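Local coordinates for protein endo-xylogalacturonan hydrolase A (Aspergillus tubingensis, PDB 4C2L) that hydrolyses the xylose-substituted galacturonan backbone of xylogalacturonan, a component of the hairy regions of pectin, as a secreted family 28 glycosidase, at residues Gly111-Gly117 against Leu149-Pro155. Numbering follows the deposited sequence.
Sequences GVIDGNG and LRQKNPP. With SO4 (sulfate ion), chain G.
Strand V112-D114 and the end of strand 142-152 (R150-K152) run parallel as neighbours on one face of the right-handed beta-helix of family 28 hydrolases, stacked in register as successive coils, with strand 77-80 beyond the first and strand 168-176 beyond the second. Their axes run 4.7 Å apart, and backbone bonds alternate between them: G111 O accepts from R150 N, R150 O from I113 N (2.8 Å), I113 O from K152 N and K152 O from G115 N. Past the strands, N153 O accepts a weak bond from G117 N, bent to 120°, while P155 CD rests 3.6 Å from G115 O as both chains turn out of the sheet.

The two sheet faces differ in character. Inside the coil, I113 CD1 touches both methyls of L149, 4.1 Å from CD2, and Q151 turns its amide to N159. On the outer face, V112, D114, R150 and K152 line up, and V112 CG2 lies alongside the start of the extended arginine chain. K152 reaches out with CG anti to the backbone N (chi1 175°) and every later bond extended, passing its CD 3.5 Å above the plane of the R150 guanidinium, off toward the rim. Both cations converge on a sulfate, probably from the crystallisation liquor: from the guanidinium edge R150 NH1 holds O2 and NH2 holds O1, K152 NZ bonds to O4 and shares O2, and R150 NH2 also pairs with D176.

D114 lies across the lysine chain, its OD2 making a long salt bridge to K152 NZ at 3.9 Å, supplemented by a bridging water. D114 OD1 closes an Asx turn, accepting N116 N (2.9 Å) from above the carboxylate plane, and takes a second bond from a water that in turn accepts from N153 ND2 at 2.8 Å, while N153 OD1 is bonded to N178 N.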
ATOM      1  N   GLY A 111      -6.828   6.403 -19.355  1.00 13.48           N
ATOM      2  CA  GLY A 111      -7.639   6.814 -18.189  1.00 12.93           C
ATOM      3  C   GLY A 111      -6.804   7.270 -17.002  1.00 12.56           C
ATOM      4  O   GLY A 111      -5.810   6.631 -16.643  1.00 12.77           O
ATOM      5  N   VAL A 112      -7.226   8.361 -16.368  1.00 11.82           N
ATOM      6  CA  VAL A 112      -6.509   8.903 -15.220  1.00 11.59           C
ATOM      7  C   VAL A 112      -7.516   9.261 -14.131  1.00 11.80           C
ATOM      8  O   VAL A 112      -8.540   9.898 -14.416  1.00 12.09           O
ATOM      9  CB  VAL A 112      -5.710  10.178 -15.610  1.00 11.69           C
ATOM     10  CG1 VAL A 112      -5.035  10.781 -14.383  1.00 11.80           C
ATOM     11  CG2 VAL A 112      -4.658   9.857 -16.670  1.00 11.69           C
ATOM     12  N   ILE A 113      -7.237   8.837 -12.897  1.00 11.26           N
ATOM     13  CA  ILE A 113      -8.019   9.277 -11.739  1.00 11.38           C
ATOM     14  C   ILE A 113      -7.078  10.196 -10.975  1.00 11.08           C
ATOM     15  O   ILE A 113      -6.046   9.754 -10.465  1.00 11.12           O
ATOM     16  CB  ILE A 113      -8.482   8.091 -10.853  1.00 11.51           C
ATOM     17  CG1 ILE A 113      -9.313   7.099 -11.680  1.00 12.11           C
ATOM     18  CG2 ILE A 113      -9.272   8.599  -9.640  1.00 11.25           C
ATOM     19  CD1 ILE A 113      -9.573   5.767 -10.979  1.00 12.52           C
ATOM     20  N   ASP A 114      -7.439  11.470 -10.903  1.00 11.29           N
ATOM     21  CA  ASP A 114      -6.602  12.492 -10.291  1.00 11.83           C
ATOM     22  C   ASP A 114      -7.200  12.859  -8.934  1.00 12.20           C
ATOM     23  O   ASP A 114      -8.236  13.527  -8.885  1.00 11.93           O
ATOM     24  CB  ASP A 114      -6.551  13.724 -11.222  1.00 12.60           C
ATOM     25  CG  ASP A 114      -5.622  14.840 -10.715  1.00 13.94           C
ATOM     26  OD1 ASP A 114      -5.090  14.759  -9.592  1.00 13.66           O
ATOM     27  OD2 ASP A 114      -5.417  15.827 -11.469  1.00 15.48           O
ATOM     28  N   GLY A 115      -6.536  12.456  -7.846  1.00 11.34           N
ATOM     29  CA  GLY A 115      -6.982  12.789  -6.491  1.00 11.65           C
ATOM     30  C   GLY A 115      -6.782  14.223  -6.057  1.00 11.47           C
ATOM     31  O   GLY A 115      -7.310  14.626  -5.015  1.00 11.94           O
ATOM     32  N   ASN A 116      -6.022  14.994  -6.843  1.00 11.68           N
ATOM     33  CA  ASN A 116      -5.849  16.429  -6.629  1.00 12.20           C
ATOM     34  C   ASN A 116      -5.378  16.716  -5.205  1.00 11.83           C
ATOM     35  O   ASN A 116      -5.912  17.586  -4.515  1.00 11.90           O
ATOM     36  CB  ASN A 116      -7.170  17.155  -6.947  1.00 12.33           C
ATOM     37  CG  ASN A 116      -6.992  18.629  -7.274  1.00 13.25           C
ATOM     38  OD1 ASN A 116      -5.875  19.159  -7.308  1.00 13.45           O
ATOM     39  ND2 ASN A 116      -8.120  19.304  -7.535  1.00 13.84           N
ATOM     40  N   GLY A 117      -4.350  15.983  -4.784  1.00 11.08           N
ATOM     41  CA  GLY A 117      -3.975  15.913  -3.381  1.00 11.04           C
ATOM     42  C   GLY A 117      -3.128  17.042  -2.832  1.00 10.67           C
ATOM     43  O   GLY A 117      -2.874  17.077  -1.638  1.00 11.51           O
ATOM     44  N   LEU A 149      -5.048   1.782 -15.569  1.00 15.47           N
ATOM     45  CA  LEU A 149      -5.203   3.219 -15.416  1.00 15.88           C
ATOM     46  C   LEU A 149      -4.110   3.835 -14.576  1.00 14.71           C
ATOM     47  O   LEU A 149      -3.318   3.122 -13.961  1.00 14.26           O
ATOM     48  CB  LEU A 149      -6.596   3.544 -14.879  1.00 17.79           C
ATOM     49  CG  LEU A 149      -7.052   2.799 -13.647  1.00 17.87           C
ATOM     50  CD1 LEU A 149      -6.465   3.513 -12.437  1.00 18.59           C
ATOM     51  CD2 LEU A 149      -8.572   2.794 -13.611  1.00 18.25           C
ATOM     52  N   ARG A 150      -4.063   5.158 -14.586  1.00 13.41           N
ATOM     53  CA  ARG A 150      -3.149   5.921 -13.764  1.00 12.81           C
ATOM     54  C   ARG A 150      -3.930   6.524 -12.598  1.00 12.82           C
ATOM     55  O   ARG A 150      -5.021   7.074 -12.793  1.00 12.82           O
ATOM     56  CB  ARG A 150      -2.552   7.048 -14.592  1.00 13.51           C
ATOM     57  CG  ARG A 150      -1.657   7.994 -13.812  1.00 14.27           C
ATOM     58  CD  ARG A 150      -1.034   9.052 -14.715  1.00 15.24           C
ATOM     59  NE  ARG A 150      -0.261   9.985 -13.908  1.00 16.35           N
ATOM     60  CZ  ARG A 150      -0.029  11.257 -14.229  1.00 17.10           C
ATOM     61  NH1 ARG A 150      -0.507  11.764 -15.366  1.00 18.04           N
ATOM     62  NH2 ARG A 150       0.690  12.017 -13.408  1.00 18.45           N
ATOM     63  N   GLN A 151      -3.346   6.430 -11.404  1.00 11.83           N
ATOM     64  CA  GLN A 151      -3.848   7.156 -10.246  1.00 11.55           C
ATOM     65  C   GLN A 151      -2.825   8.221  -9.923  1.00 11.46           C
ATOM     66  O   GLN A 151      -1.644   7.913  -9.719  1.00 11.36           O
ATOM     67  CB  GLN A 151      -4.036   6.212  -9.055  1.00 11.93           C
ATOM     68  CG  GLN A 151      -5.141   5.183  -9.270  1.00 12.40           C
ATOM     69  CD  GLN A 151      -5.161   4.146  -8.158  1.00 13.07           C
ATOM     70  OE1 GLN A 151      -4.133   3.861  -7.555  1.00 13.66           O
ATOM     71  NE2 GLN A 151      -6.318   3.577  -7.890  1.00 13.78           N
ATOM     72  N   LYS A 152      -3.280   9.473  -9.870  1.00 11.17           N
ATOM     73  CA  LYS A 152      -2.409  10.640  -9.754  1.00 11.83           C
ATOM     74  C   LYS A 152      -2.732  11.436  -8.487  1.00 11.43           C
ATOM     75  O   LYS A 152      -3.895  11.760  -8.245  1.00 11.38           O
ATOM     76  CB  LYS A 152      -2.648  11.539 -10.979  1.00 12.19           C
ATOM     77  CG  LYS A 152      -1.895  12.856 -10.958  1.00 13.43           C
ATOM     78  CD  LYS A 152      -2.259  13.657 -12.204  1.00 14.37           C
ATOM     79  CE  LYS A 152      -1.697  15.067 -12.119  1.00 16.03           C
ATOM     80  NZ  LYS A 152      -2.009  15.779 -13.397  1.00 16.19           N
ATOM     81  N   ASN A 153      -1.708  11.713  -7.682  1.00 10.47           N
ATOM     82  CA  ASN A 153      -1.799  12.654  -6.559  1.00 10.40           C
ATOM     83  C   ASN A 153      -2.982  12.424  -5.607  1.00 10.36           C
ATOM     84  O   ASN A 153      -3.800  13.320  -5.383  1.00 10.55           O
ATOM     85  CB  ASN A 153      -1.769  14.101  -7.073  1.00 10.69           C
ATOM     86  CG  ASN A 153      -0.509  14.415  -7.858  1.00 11.54           C
ATOM     87  OD1 ASN A 153       0.529  13.766  -7.666  1.00 11.82           O
ATOM     88  ND2 ASN A 153      -0.581  15.430  -8.744  1.00 11.47           N
ATOM     89  N   PRO A 154      -3.068  11.224  -5.019  1.00 10.27           N
ATOM     90  CA  PRO A 154      -4.091  11.001  -3.983  1.00 10.42           C
ATOM     91  C   PRO A 154      -3.772  11.853  -2.758  1.00 10.60           C
ATOM     92  O   PRO A 154      -2.602  12.073  -2.448  1.00 10.58           O
ATOM     93  CB  PRO A 154      -3.893   9.527  -3.627  1.00 10.44           C
ATOM     94  CG  PRO A 154      -2.431   9.283  -3.884  1.00 10.05           C
ATOM     95  CD  PRO A 154      -2.171  10.068  -5.159  1.00 10.55           C
ATOM     96  N   PRO A 155      -4.804  12.345  -2.053  1.00 10.65           N
ATOM     97  CA  PRO A 155      -4.550  13.089  -0.814  1.00 10.60           C
ATOM     98  C   PRO A 155      -3.814  12.227   0.224  1.00 10.33           C
ATOM     99  O   PRO A 155      -3.051  12.745   1.039  1.00 10.35           O
ATOM    100  CB  PRO A 155      -5.956  13.392  -0.282  1.00 10.85           C
ATOM    101  CG  PRO A 155      -6.875  13.233  -1.427  1.00 11.13           C
ATOM    102  CD  PRO A 155      -6.225  12.354  -2.469  1.00 10.80           C
TER
HETATM  103  S   SO4 G1409       1.145  15.181 -14.895  1.00 41.13           S
HETATM  104  O1  SO4 G1409       2.060  14.185 -14.290  1.00 40.51           O
HETATM  105  O2  SO4 G1409      -0.165  14.584 -15.255  1.00 38.72           O
HETATM  106  O3  SO4 G1409       1.763  15.709 -16.126  1.00 43.52           O
HETATM  107  O4  SO4 G1409       0.943  16.277 -13.919  1.00 43.55           O
HETATM  108  O   HOH W   1      -3.140  16.620  -8.979  1.00 15.59           O
HETATM  109  O   HOH W   2      -4.693  15.737 -14.087  1.00 17.96           O